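Crh-like protein 5 (Neosartorya fumigata, PDB 6IBU) couples chitinase and transglycosylase activities to cross-link chitin to 1,6-beta-glucan, and also chitin to chitin, in the fungal cell wall, acting through the GH16 catalytic domain described here. Local coordinates at residues 20-26 and 216-222; 68-72 and 145-149; 85-90 and 101-105; 175-179 and 237-242; 187-191 and 201-207. All coordinates share one frame; numbering follows the deposited sequence.

Contact 1 (20-26 and 216-222); sequences STYTADF and VKSVRIE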
# COMPACT_ATOMS: atom_id res chain seq x y z
N SER A 20 -18.77 -2.18 6.86
CA SER A 20 -17.77 -2.48 7.92
C SER A 20 -16.71 -3.43 7.34
O SER A 20 -15.59 -3.42 7.84
CB SER A 20 -18.42 -2.99 9.17
OG SER A 20 -18.79 -4.34 9.03
N THR A 21 -17.05 -4.20 6.30
CA THR A 21 -16.16 -5.22 5.68
C THR A 21 -16.21 -5.17 4.16
O THR A 21 -17.31 -5.04 3.61
CB THR A 21 -16.52 -6.62 6.17
OG1 THR A 21 -16.22 -6.67 7.57
CG2 THR A 21 -15.75 -7.71 5.46
N TYR A 22 -15.06 -5.28 3.50
CA TYR A 22 -14.92 -5.51 2.04
C TYR A 22 -13.96 -6.68 1.83
O TYR A 22 -12.92 -6.71 2.44
CB TYR A 22 -14.42 -4.25 1.34
CG TYR A 22 -13.99 -4.51 -0.07
CD1 TYR A 22 -14.91 -4.46 -1.10
CD2 TYR A 22 -12.68 -4.84 -0.37
CE1 TYR A 22 -14.55 -4.71 -2.41
CE2 TYR A 22 -12.30 -5.10 -1.67
CZ TYR A 22 -13.24 -5.05 -2.69
OH TYR A 22 -12.86 -5.33 -3.96
N THR A 23 -14.36 -7.67 1.04
CA THR A 23 -13.54 -8.85 0.68
C THR A 23 -13.62 -9.04 -0.84
O THR A 23 -14.68 -8.84 -1.43
CB THR A 23 -13.96 -10.11 1.44
OG1 THR A 23 -15.33 -10.39 1.15
CG2 THR A 23 -13.81 -10.01 2.94
N ALA A 24 -12.49 -9.36 -1.45
CA ALA A 24 -12.34 -9.69 -2.88
C ALA A 24 -11.48 -10.95 -2.94
O ALA A 24 -10.39 -10.93 -2.39
CB ALA A 24 -11.71 -8.53 -3.61
N ASP A 25 -12.03 -12.03 -3.46
CA ASP A 25 -11.27 -13.19 -3.96
C ASP A 25 -10.88 -12.85 -5.41
O ASP A 25 -11.76 -12.67 -6.22
CB ASP A 25 -12.11 -14.46 -3.79
CG ASP A 25 -11.34 -15.77 -4.00
OD1 ASP A 25 -10.14 -15.70 -4.36
OD2 ASP A 25 -11.95 -16.86 -3.83
N PHE A 26 -9.61 -12.64 -5.70
CA PHE A 26 -9.19 -12.29 -7.08
C PHE A 26 -9.13 -13.52 -7.99
O PHE A 26 -8.62 -13.36 -9.08
CB PHE A 26 -7.87 -11.53 -7.08
CG PHE A 26 -8.01 -10.09 -6.63
CD1 PHE A 26 -8.85 -9.23 -7.31
CD2 PHE A 26 -7.31 -9.62 -5.54
CE1 PHE A 26 -8.99 -7.91 -6.89
CE2 PHE A 26 -7.44 -8.29 -5.15
CZ PHE A 26 -8.28 -7.44 -5.82
N VAL A 216 -1.60 -11.03 -6.34
CA VAL A 216 -2.49 -10.77 -5.17
C VAL A 216 -3.71 -11.67 -5.31
O VAL A 216 -4.48 -11.48 -6.24
CB VAL A 216 -2.85 -9.28 -5.09
CG1 VAL A 216 -3.94 -9.05 -4.05
CG2 VAL A 216 -1.61 -8.43 -4.80
N LYS A 217 -3.89 -12.65 -4.44
CA LYS A 217 -5.05 -13.54 -4.63
C LYS A 217 -6.25 -13.02 -3.85
O LYS A 217 -7.36 -13.25 -4.33
CB LYS A 217 -4.76 -15.04 -4.52
CG LYS A 217 -4.06 -15.57 -3.30
CD LYS A 217 -3.47 -16.95 -3.62
CE LYS A 217 -3.82 -18.02 -2.60
NZ LYS A 217 -3.79 -19.38 -3.19
N SER A 218 -6.08 -12.28 -2.76
CA SER A 218 -7.25 -11.77 -2.01
C SER A 218 -6.94 -10.48 -1.25
O SER A 218 -5.76 -10.21 -0.93
CB SER A 218 -7.85 -12.83 -1.10
OG SER A 218 -7.07 -13.04 0.06
N VAL A 219 -8.01 -9.72 -1.00
CA VAL A 219 -7.98 -8.47 -0.19
C VAL A 219 -9.14 -8.50 0.80
O VAL A 219 -10.26 -8.76 0.39
CB VAL A 219 -8.02 -7.24 -1.10
CG1 VAL A 219 -8.35 -5.98 -0.32
CG2 VAL A 219 -6.70 -7.10 -1.83
N ARG A 220 -8.85 -8.21 2.07
CA ARG A 220 -9.87 -7.96 3.11
C ARG A 220 -9.65 -6.56 3.67
O ARG A 220 -8.55 -6.30 4.18
CB ARG A 220 -9.80 -9.02 4.19
CG ARG A 220 -10.84 -8.84 5.28
CD ARG A 220 -10.60 -9.78 6.44
NE ARG A 220 -11.62 -9.57 7.47
CZ ARG A 220 -12.86 -10.05 7.42
NH1 ARG A 220 -13.26 -10.80 6.40
NH2 ARG A 220 -13.70 -9.81 8.42
N ILE A 221 -10.64 -5.68 3.57
CA ILE A 221 -10.61 -4.38 4.29
C ILE A 221 -11.74 -4.35 5.32
O ILE A 221 -12.90 -4.67 4.97
CB ILE A 221 -10.68 -3.20 3.31
CG1 ILE A 221 -9.41 -3.12 2.47
CG2 ILE A 221 -10.96 -1.91 4.07
CD1 ILE A 221 -9.46 -2.11 1.35
N GLU A 222 -11.40 -3.97 6.54
CA GLU A 222 -12.37 -3.68 7.62
C GLU A 222 -12.35 -2.18 7.86
O GLU A 222 -11.27 -1.64 8.04
CB GLU A 222 -12.00 -4.41 8.89
CG GLU A 222 -12.05 -5.91 8.73
CD GLU A 222 -11.77 -6.66 10.02
OE1 GLU A 222 -11.41 -5.98 11.03
OE2 GLU A 222 -11.92 -7.90 10.02

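Contact 2 (68-72 and 145-149); sequences FFFGK and DWTKD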
# COMPACT_ATOMS: atom_id res chain seq x y z
N PHE A 68 -11.16 4.06 3.44
CA PHE A 68 -11.63 3.61 4.76
C PHE A 68 -10.90 4.44 5.81
O PHE A 68 -9.83 4.98 5.52
CB PHE A 68 -11.50 2.09 4.87
CG PHE A 68 -10.11 1.56 5.02
CD1 PHE A 68 -9.26 1.47 3.94
CD2 PHE A 68 -9.69 1.03 6.23
CE1 PHE A 68 -7.99 0.94 4.09
CE2 PHE A 68 -8.42 0.52 6.38
CZ PHE A 68 -7.57 0.46 5.31
N PHE A 69 -11.51 4.59 6.98
CA PHE A 69 -11.05 5.49 8.06
C PHE A 69 -10.86 4.67 9.31
O PHE A 69 -11.84 4.48 10.06
CB PHE A 69 -12.05 6.61 8.28
CG PHE A 69 -11.59 7.72 9.19
CD1 PHE A 69 -10.25 8.07 9.26
CD2 PHE A 69 -12.51 8.44 9.93
CE1 PHE A 69 -9.84 9.12 10.07
CE2 PHE A 69 -12.10 9.49 10.73
CZ PHE A 69 -10.77 9.83 10.80
N PHE A 70 -9.64 4.19 9.51
CA PHE A 70 -9.21 3.23 10.55
C PHE A 70 -9.79 1.86 10.22
O PHE A 70 -10.76 1.77 9.47
CB PHE A 70 -9.59 3.69 11.96
CG PHE A 70 -8.89 4.97 12.33
CD1 PHE A 70 -7.52 4.95 12.52
CD2 PHE A 70 -9.56 6.18 12.45
CE1 PHE A 70 -6.81 6.10 12.82
CE2 PHE A 70 -8.86 7.33 12.77
CZ PHE A 70 -7.48 7.29 12.96
N GLY A 71 -9.18 0.83 10.78
CA GLY A 71 -9.62 -0.56 10.62
C GLY A 71 -8.46 -1.45 10.22
O GLY A 71 -7.44 -1.47 10.93
N LYS A 72 -8.57 -2.13 9.09
CA LYS A 72 -7.66 -3.25 8.74
C LYS A 72 -7.55 -3.38 7.23
O LYS A 72 -8.58 -3.30 6.54
CB LYS A 72 -8.21 -4.53 9.36
CG LYS A 72 -7.21 -5.67 9.44
CD LYS A 72 -7.87 -6.98 9.75
CE LYS A 72 -7.11 -7.79 10.78
NZ LYS A 72 -7.70 -9.14 10.92
N ASP A 145 -3.11 -3.35 10.77
CA ASP A 145 -4.15 -2.94 11.74
C ASP A 145 -3.93 -1.46 12.04
O ASP A 145 -2.83 -1.08 12.39
CB ASP A 145 -4.15 -3.82 12.98
CG ASP A 145 -4.92 -5.13 12.74
OD1 ASP A 145 -6.20 -5.11 12.80
OD2 ASP A 145 -4.24 -6.15 12.44
N TRP A 146 -4.95 -0.65 11.88
CA TRP A 146 -4.78 0.81 11.90
C TRP A 146 -5.83 1.42 12.83
O TRP A 146 -7.02 1.40 12.50
CB TRP A 146 -4.85 1.31 10.48
CG TRP A 146 -4.93 2.78 10.31
CD1 TRP A 146 -4.26 3.73 11.01
CD2 TRP A 146 -5.66 3.44 9.28
NE1 TRP A 146 -4.56 4.96 10.49
CE2 TRP A 146 -5.41 4.81 9.43
CE3 TRP A 146 -6.51 3.00 8.26
CZ2 TRP A 146 -6.00 5.76 8.61
CZ3 TRP A 146 -7.08 3.93 7.43
CH2 TRP A 146 -6.83 5.29 7.61
N THR A 147 -5.39 1.91 13.98
CA THR A 147 -6.26 2.56 14.98
C THR A 147 -5.66 3.92 15.28
O THR A 147 -4.54 4.17 14.85
CB THR A 147 -6.40 1.68 16.23
OG1 THR A 147 -5.21 1.64 17.00
CG2 THR A 147 -6.77 0.26 15.88
N LYS A 148 -6.40 4.74 16.01
CA LYS A 148 -5.93 6.09 16.42
C LYS A 148 -4.79 5.91 17.44
O LYS A 148 -4.03 6.86 17.62
CB LYS A 148 -7.09 6.99 16.87
CG LYS A 148 -8.19 6.35 17.70
CD LYS A 148 -9.39 7.25 17.92
CE LYS A 148 -10.17 7.51 16.64
NZ LYS A 148 -11.64 7.36 16.84
N ASP A 149 -4.61 4.73 18.02
CA ASP A 149 -3.53 4.49 19.01
C ASP A 149 -2.26 3.94 18.33
O ASP A 149 -1.20 4.20 18.86
CB ASP A 149 -3.99 3.54 20.11
CG ASP A 149 -4.99 4.15 21.09
OD1 ASP A 149 -5.02 5.42 21.22
OD2 ASP A 149 -5.70 3.35 21.76
O HOH W 1 -7.76 -3.01 13.41

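Contact 3 (85-90 and 101-105); sequences VVSSIV and WEVLG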
# COMPACT_ATOMS: atom_id res chain seq x y z
N VAL A 85 12.99 -5.09 -8.87
CA VAL A 85 11.52 -5.11 -9.07
C VAL A 85 10.87 -4.99 -7.70
O VAL A 85 11.13 -5.83 -6.82
CB VAL A 85 11.06 -6.37 -9.81
CG1 VAL A 85 9.55 -6.41 -9.94
CG2 VAL A 85 11.75 -6.46 -11.17
N VAL A 86 10.04 -3.98 -7.53
CA VAL A 86 9.37 -3.70 -6.23
C VAL A 86 7.93 -4.22 -6.31
O VAL A 86 7.26 -3.91 -7.27
CB VAL A 86 9.43 -2.20 -5.93
CG1 VAL A 86 8.82 -1.89 -4.57
CG2 VAL A 86 10.85 -1.68 -6.01
N SER A 87 7.48 -4.96 -5.31
CA SER A 87 6.07 -5.33 -5.08
C SER A 87 5.54 -4.51 -3.90
O SER A 87 6.07 -4.69 -2.80
CB SER A 87 5.97 -6.80 -4.80
OG SER A 87 6.44 -7.58 -5.88
N SER A 88 4.56 -3.64 -4.11
CA SER A 88 4.09 -2.61 -3.14
C SER A 88 2.65 -2.85 -2.69
O SER A 88 1.75 -2.94 -3.55
CB SER A 88 4.18 -1.24 -3.75
OG SER A 88 5.52 -0.95 -4.13
N ILE A 89 2.40 -2.87 -1.38
CA ILE A 89 1.04 -2.73 -0.78
C ILE A 89 0.98 -1.39 -0.06
O ILE A 89 1.75 -1.20 0.87
CB ILE A 89 0.74 -3.91 0.16
CG1 ILE A 89 0.84 -5.26 -0.55
CG2 ILE A 89 -0.61 -3.74 0.84
CD1 ILE A 89 1.06 -6.40 0.39
N VAL A 90 0.16 -0.45 -0.50
CA VAL A 90 0.16 0.93 0.06
C VAL A 90 -1.22 1.31 0.57
O VAL A 90 -2.15 1.32 -0.22
CB VAL A 90 0.62 1.94 -1.00
CG1 VAL A 90 0.52 3.36 -0.46
CG2 VAL A 90 2.02 1.63 -1.47
N TRP A 101 3.86 -1.83 2.67
CA TRP A 101 4.77 -2.98 2.54
C TRP A 101 5.53 -2.81 1.22
O TRP A 101 4.91 -2.39 0.25
CB TRP A 101 3.98 -4.29 2.54
CG TRP A 101 3.12 -4.61 3.71
CD1 TRP A 101 1.77 -4.42 3.83
CD2 TRP A 101 3.51 -5.33 4.89
NE1 TRP A 101 1.31 -4.92 5.01
CE2 TRP A 101 2.35 -5.50 5.69
CE3 TRP A 101 4.73 -5.81 5.37
CZ2 TRP A 101 2.39 -6.15 6.92
CZ3 TRP A 101 4.77 -6.46 6.59
CH2 TRP A 101 3.61 -6.63 7.34
N GLU A 102 6.83 -3.07 1.20
CA GLU A 102 7.61 -3.15 -0.07
C GLU A 102 8.38 -4.46 -0.08
O GLU A 102 9.13 -4.69 0.84
CB GLU A 102 8.58 -1.98 -0.20
CG GLU A 102 7.94 -0.61 -0.03
CD GLU A 102 6.98 -0.23 -1.15
OE1 GLU A 102 7.26 -0.54 -2.31
OE2 GLU A 102 5.93 0.34 -0.84
N VAL A 103 8.19 -5.30 -1.08
CA VAL A 103 9.11 -6.45 -1.32
C VAL A 103 10.05 -6.09 -2.49
O VAL A 103 9.61 -5.45 -3.44
CB VAL A 103 8.34 -7.76 -1.56
CG1 VAL A 103 9.29 -8.90 -1.84
CG2 VAL A 103 7.45 -8.11 -0.39
N LEU A 104 11.31 -6.47 -2.39
CA LEU A 104 12.31 -6.29 -3.47
C LEU A 104 12.56 -7.67 -4.06
O LEU A 104 12.73 -8.61 -3.27
CB LEU A 104 13.57 -5.67 -2.88
CG LEU A 104 13.32 -4.35 -2.14
CD1 LEU A 104 14.61 -3.87 -1.52
CD2 LEU A 104 12.74 -3.27 -3.06
N GLY A 105 12.53 -7.79 -5.39
CA GLY A 105 12.66 -9.08 -6.08
C GLY A 105 13.91 -9.86 -5.69
O GLY A 105 13.81 -11.05 -5.52

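Contact 4 (175-179 and 237-242); sequences PQTPM and GSWQSI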
# COMPACT_ATOMS: atom_id res chain seq x y z
N PRO A 175 -0.29 8.27 10.64
CA PRO A 175 -1.30 8.16 9.58
C PRO A 175 -2.70 8.15 10.20
O PRO A 175 -2.93 7.32 11.02
CB PRO A 175 -0.98 6.83 8.90
CG PRO A 175 0.48 6.62 9.20
CD PRO A 175 0.68 7.17 10.60
N GLN A 176 -3.56 9.11 9.88
CA GLN A 176 -4.83 9.26 10.62
C GLN A 176 -5.88 9.95 9.76
O GLN A 176 -6.79 10.54 10.32
CB GLN A 176 -4.63 10.06 11.90
CG GLN A 176 -4.09 11.47 11.67
CD GLN A 176 -3.74 12.11 12.99
OE1 GLN A 176 -4.61 12.60 13.72
NE2 GLN A 176 -2.46 12.12 13.32
N THR A 177 -5.76 9.86 8.44
CA THR A 177 -6.78 10.39 7.51
C THR A 177 -7.26 9.23 6.66
O THR A 177 -6.59 8.21 6.61
CB THR A 177 -6.19 11.55 6.71
OG1 THR A 177 -5.00 11.10 6.07
CG2 THR A 177 -5.91 12.76 7.56
N PRO A 178 -8.42 9.35 6.00
CA PRO A 178 -9.00 8.22 5.29
C PRO A 178 -8.02 7.82 4.18
O PRO A 178 -7.51 8.68 3.49
CB PRO A 178 -10.31 8.75 4.69
CG PRO A 178 -10.54 10.10 5.40
CD PRO A 178 -9.17 10.60 5.81
N MET A 179 -7.82 6.53 4.02
CA MET A 179 -6.81 6.01 3.10
C MET A 179 -7.43 5.03 2.13
O MET A 179 -8.39 4.37 2.49
CB MET A 179 -5.67 5.32 3.87
CG MET A 179 -4.78 6.33 4.53
SD MET A 179 -3.25 5.65 5.16
CE MET A 179 -3.84 4.56 6.44
N GLY A 237 -5.16 18.18 9.19
CA GLY A 237 -4.80 16.81 8.78
C GLY A 237 -4.98 15.83 9.92
O GLY A 237 -4.31 14.80 9.94
N SER A 238 -5.84 16.16 10.88
CA SER A 238 -6.04 15.34 12.08
C SER A 238 -7.23 14.45 11.80
O SER A 238 -8.08 14.84 11.02
CB SER A 238 -6.20 16.18 13.34
OG SER A 238 -7.55 16.59 13.58
N TRP A 239 -7.29 13.29 12.44
CA TRP A 239 -8.45 12.38 12.38
C TRP A 239 -9.69 13.11 12.89
O TRP A 239 -10.80 12.82 12.40
CB TRP A 239 -8.13 11.08 13.12
CG TRP A 239 -8.06 11.12 14.62
CD1 TRP A 239 -6.95 11.05 15.40
CD2 TRP A 239 -9.18 11.12 15.51
NE1 TRP A 239 -7.30 11.01 16.72
CE2 TRP A 239 -8.66 11.07 16.82
CE3 TRP A 239 -10.57 11.17 15.33
CZ2 TRP A 239 -9.49 11.07 17.94
CZ3 TRP A 239 -11.39 11.17 16.43
CH2 TRP A 239 -10.85 11.14 17.72
N GLN A 240 -9.49 14.03 13.85
CA GLN A 240 -10.57 14.82 14.48
C GLN A 240 -11.20 15.75 13.44
O GLN A 240 -12.38 16.04 13.59
CB GLN A 240 -10.06 15.61 15.68
CG GLN A 240 -9.66 14.72 16.87
CD GLN A 240 -8.18 14.40 16.89
OE1 GLN A 240 -7.54 14.28 15.85
NE2 GLN A 240 -7.63 14.25 18.09
N SER A 241 -10.47 16.13 12.40
CA SER A 241 -10.98 17.03 11.35
C SER A 241 -11.85 16.27 10.34
O SER A 241 -12.50 16.94 9.53
CB SER A 241 -9.86 17.76 10.66
OG SER A 241 -9.15 16.91 9.78
N ILE A 242 -11.93 14.93 10.39
CA ILE A 242 -12.64 14.16 9.32
C ILE A 242 -14.13 14.09 9.66
O ILE A 242 -14.48 13.52 10.68
CB ILE A 242 -12.02 12.77 9.11
CG1 ILE A 242 -10.52 12.83 8.79
CG2 ILE A 242 -12.77 12.00 8.05
CD1 ILE A 242 -10.16 13.70 7.62

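Contact 5 (187-191 and 201-207); sequences AGGDP and AGGLTDY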
# COMPACT_ATOMS: atom_id res chain seq x y z
N ALA A 187 9.54 -1.17 -11.43
CA ALA A 187 11.00 -1.34 -11.43
C ALA A 187 11.62 -0.21 -10.60
O ALA A 187 11.78 0.86 -11.14
CB ALA A 187 11.51 -1.35 -12.84
N GLY A 188 11.93 -0.46 -9.34
CA GLY A 188 12.75 0.46 -8.53
C GLY A 188 14.11 0.62 -9.17
O GLY A 188 14.71 1.67 -9.05
N GLY A 189 14.55 -0.43 -9.87
CA GLY A 189 15.85 -0.49 -10.54
C GLY A 189 15.79 -0.05 -12.00
O GLY A 189 16.68 -0.44 -12.75
N ASP A 190 14.76 0.70 -12.40
CA ASP A 190 14.69 1.40 -13.71
C ASP A 190 15.94 2.26 -13.83
O ASP A 190 16.23 3.03 -12.92
CB ASP A 190 13.42 2.24 -13.76
CG ASP A 190 13.10 2.85 -15.11
OD1 ASP A 190 14.03 3.42 -15.73
OD2 ASP A 190 11.88 2.82 -15.50
N PRO A 191 16.74 2.15 -14.92
CA PRO A 191 17.94 2.99 -15.08
C PRO A 191 17.65 4.50 -14.99
O PRO A 191 18.50 5.25 -14.55
CB PRO A 191 18.44 2.64 -16.48
CG PRO A 191 17.87 1.28 -16.78
CD PRO A 191 16.56 1.21 -16.03
N ALA A 201 16.22 -0.54 -4.16
CA ALA A 201 15.50 -1.61 -4.88
C ALA A 201 16.39 -2.86 -4.97
O ALA A 201 15.85 -3.94 -5.22
CB ALA A 201 15.04 -1.12 -6.23
N GLY A 202 17.69 -2.73 -4.75
CA GLY A 202 18.62 -3.88 -4.78
C GLY A 202 19.34 -4.02 -6.11
O GLY A 202 20.00 -5.04 -6.31
N GLY A 203 19.26 -3.03 -6.98
CA GLY A 203 20.08 -2.98 -8.20
C GLY A 203 19.26 -2.65 -9.42
O GLY A 203 18.04 -2.53 -9.30
N LEU A 204 19.93 -2.55 -10.56
CA LEU A 204 19.37 -2.29 -11.91
C LEU A 204 18.39 -3.41 -12.28
O LEU A 204 18.72 -4.60 -12.05
CB LEU A 204 20.55 -2.28 -12.88
CG LEU A 204 20.44 -1.40 -14.11
CD1 LEU A 204 19.90 -0.02 -13.74
CD2 LEU A 204 21.80 -1.29 -14.78
N THR A 205 17.27 -3.05 -12.88
CA THR A 205 16.30 -4.06 -13.38
C THR A 205 16.70 -4.44 -14.80
O THR A 205 16.98 -3.52 -15.56
CB THR A 205 14.86 -3.56 -13.30
OG1 THR A 205 14.58 -3.41 -11.92
CG2 THR A 205 13.89 -4.52 -13.95
N ASP A 206 16.73 -5.73 -15.08
CA ASP A 206 17.00 -6.30 -16.43
C ASP A 206 15.66 -6.81 -16.97
O ASP A 206 15.31 -7.96 -16.68
CB ASP A 206 18.04 -7.41 -16.35
CG ASP A 206 18.41 -7.99 -17.70
OD1 ASP A 206 18.55 -7.18 -18.65
OD2 ASP A 206 18.58 -9.24 -17.80
N TYR A 207 14.94 -5.97 -17.72
CA TYR A 207 13.57 -6.27 -18.21
C TYR A 207 13.56 -7.51 -19.10
O TYR A 207 12.60 -8.29 -19.02
CB TYR A 207 13.00 -5.09 -18.98
CG TYR A 207 12.89 -3.86 -18.12
CD1 TYR A 207 11.85 -3.72 -17.23
CD2 TYR A 207 13.83 -2.87 -18.20
CE1 TYR A 207 11.74 -2.58 -16.44
CE2 TYR A 207 13.74 -1.73 -17.43
CZ TYR A 207 12.70 -1.60 -16.53
OH TYR A 207 12.64 -0.47 -15.78
O HOH W 2 10.36 0.81 -15.49

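Contact 1 (20-26 and 216-222)
Tyr22 pairs with Ile221 where two strands of the GH16 beta-jelly roll, 21-25 and 212-223, run antiparallel as sheet neighbours. Backbone bonds carry the pairing: Tyr22 N to Ile221 O and Ile221 N to Tyr22 O are both 2.7 Å, and Ala24 and Val219 repeat this reciprocal pair of hydrogen bonds two residues on. Phe26 N still reaches Lys217 O (2.7 Å) after strand 21-25 has ended.

Apolar contacts gather on the face of Tyr22, Ala24, Val219 and Ile221, which packs on Leu181 and Leu183 of the second sheet. Val219 CG2 meets the edge of the Phe26 ring at CE2 (3.6 Å), and Val216 CG1 lies beside CD2 of that ring at 3.7 Å, while the CB of Ala24 covers one of its faces. The buried Tyr22 hydroxyl is hydrogen-bonded to Trp35 NE1.

Polar chemistry occupies the other face. Arg220 stretches out with CG anti to the backbone N (chi1 -179°), alongside Thr23, whose CG2 comes within 3.6 Å of Arg220 NH1. Thr21 CG2 sits over one guanidinium face. At the guanidinium edge, Arg220 NE and NH2 both grip Glu222 OE2, each at 3.1 Å.

Contact 2 (68-72 and 145-149)
Trp146 drives its indole between Phe68 and Phe70. From CB, which rests 3.8 Å from Gly71 O, the side chain leaves with CG anti to the backbone N (chi1 170°), and the ring is thereby carried across the 68-70 backbone. On the five-membered ring, CG and CD1 lie near Phe70 CD1. NE1 comes 3.4 Å from Phe70 CE1, but its hydrogen bond goes to Pro175 O. The Phe70 ring is inclined at 46° to the pyrrole ring of Trp146, so the two meet aslant.

Farther out, CE3 passes 3.5 Å from Phe70 CA and approaches Phe68 CE2 at 3.7 Å. Phe70 N stands over the indole face, 3.3 Å from Trp146 CZ3. Phe68 O lies near the indole plane, at the ring edge. This far rim of the Trp146 indole points into the face of Phe68, a T-shaped pair with planes at 86°. The other end of Phe70 reaches the next turn, its CZ lying 3.9 Å from Lys148 CB.

Behind the rings, Gly71 and Trp146 make a hydrogen-bonded antiparallel pair, Gly71 N to Trp146 O and Trp146 N to Gly71 O both being 2.8 Å. Gly71 O also accepts from a water that donates to Asp145 OD1 as well. The whole is an aromatic cluster of Phe68, Phe70 and Trp146, placed where strands 71-78 and 140-146 of one sheet of the jelly roll meet the loop leading into strand 179-187 of the other.

Contact 3 (85-90 and 101-105)
Ser88 and Glu102 face each other across the beta hairpin of strands 85-93 and 98-105, which carries the ExDxE signature of GH16 enzymes: Glu98, Asp100 and Glu102. Glu102 binds chitin and is, by similarity, the proton donor. The strands run antiparallel with axes at 161°, and Ser87 and Val103 form a hydrogen-bonded pair through Ser87 N to Val103 O (2.9 Å) and Val103 N to Ser87 O (2.8 Å).

On the face of Ser88 and Glu102, the glutamate does not stand straight up. A bend at chi2 (-68°) folds its carboxylate back over the neighbouring strand, where the Val86 side chain slants past it, CG1 lying 3.1 Å from Glu102 OE1. The other Val86 methyl, CG2, is 3.8 Å from CD2 of Leu104, which runs beside it. The second carboxylate oxygen of Glu102, OE2, lies near Asp100 OD1.

The opposite face is mostly apolar; its one hydroxyl in these segments, Ser87 OG, bonds to Ala80 N. Ile89 and Trp101 point the same way, flank to flank, with Ile89 CB 3.8 Å from Trp101 CD1. The indole of Trp101 meets both Trp153 and Tyr142 edge-to-face in the interior between the sheets.

Ser88 is placed to orient the carboxylate of the probable proton donor from a second shell. Its OG takes a hydrogen bond from NE1 of the chitin-binding Trp186 and donates its own to Glu102 OE1 at 2.6 Å, on the syn side of the carboxylate.

Contact 4 (175-179 and 237-242)
The Gln176 amide and the Trp239 indole meet with their planes 29° apart, the two side chains crossing at about a right angle. OE1 of Gln176 comes obliquely to the indole, 3.3 Å from Trp239 CD1. One indole face is covered by the amide of Gln240, whose CD lies 3.3 Å above the ring plane; Lys148 adds a cation-pi contact.

The same Gln176 oxygen accepts from Trp239 N at 3.0 Å, well off the carbonyl direction (117° at the oxygen) and tilted 17° from the amide plane. Gln176 NE2 bonds to Phe174 O, so both ends of the amide are engaged and its rotation is fixed. Alongside, Trp239 CB lies 3.2 Å from Gln176 O.

Thr177 CG2 touches Gly237 O (3.5 Å), while its OG1 turns the other way to Asp97 and Asp95. Pro178 CD meets Ile242 CD1 at 3.7 Å. Trp239 opens a short 3-10 turn, 239-241, tightened by Ser241 OG, which donates to Ser238 O at 2.6 Å.

A single direct hydrogen bond, backed by small apolar contacts, thus ties the loop before strand 179-187 to the C-terminal 3-10 turn; the polar link rests on one amide oxygen, oriented by the NE2 bond to Phe174 O.

Contact 5 (187-191 and 201-207)
Tyr207 lays its phenol end against the methyl of Ala187, whose CB is 3.3 Å from the OH and 3.8 Å from CE1. The Asp190 carboxylate stands nearly upright to this ring, with planes 80° apart. A water joins the two residues, donating to Asp190 OD2 and lying 2.6 Å from Tyr207 OH. The other carboxylate oxygen, OD1, is held by Gln56 NE2 and Ser192 N.

Glycines let the backbones come close. Gly189 O accepts from Thr205 N at 2.7 Å, the donor standing 43° out of the carbonyl plane, and Gly189 CA approaches Gly203 O at 3.2 Å in a CA-H...O contact. The OG1 of Thr205 bonds to Thr83 O. Ala201 CB packs on Gly188 C (3.5 Å), and the Leu204 and Pro191 side chains cross at about a right angle, Leu204 CD1 lying 3.9 Å from Pro191 CG.

The type I turn from Ala187 to Asp190 follows strand 179-187, which carries the chitin-binding Trp186. Helix 195-201, bearing the chitin-binding Thr197, ends in a Schellman motif at Gly202, and the chain then folds back over the turn before entering strand 212-223. Both loops flanking this helix are thereby closed on each other beside the substrate-binding residues.

Contact 3 is the buried core of the set, a hairpin of the catalytic sheet, whereas contacts 1, 2 and 5 mix buried with exposed residues. Contacts 1 and 2 belong to the other sheet and share its strand pairing of 212-223 with 71-78; Glu222 N probably bonds to Lys72 O between them. Regular backbone pairing dominates contacts 1 and 3, but aromatic packing takes over in contact 2. Contact 4, though largely buried, joins irregular segments, and it continues the contact 2 cluster, with Met179 CE packed on Trp146. Contacts 4 and 5 lie about 34 Å apart, centre to centre. Contact 5 relies on glycines and a water beside contact 3, where Val86 meets Ala201.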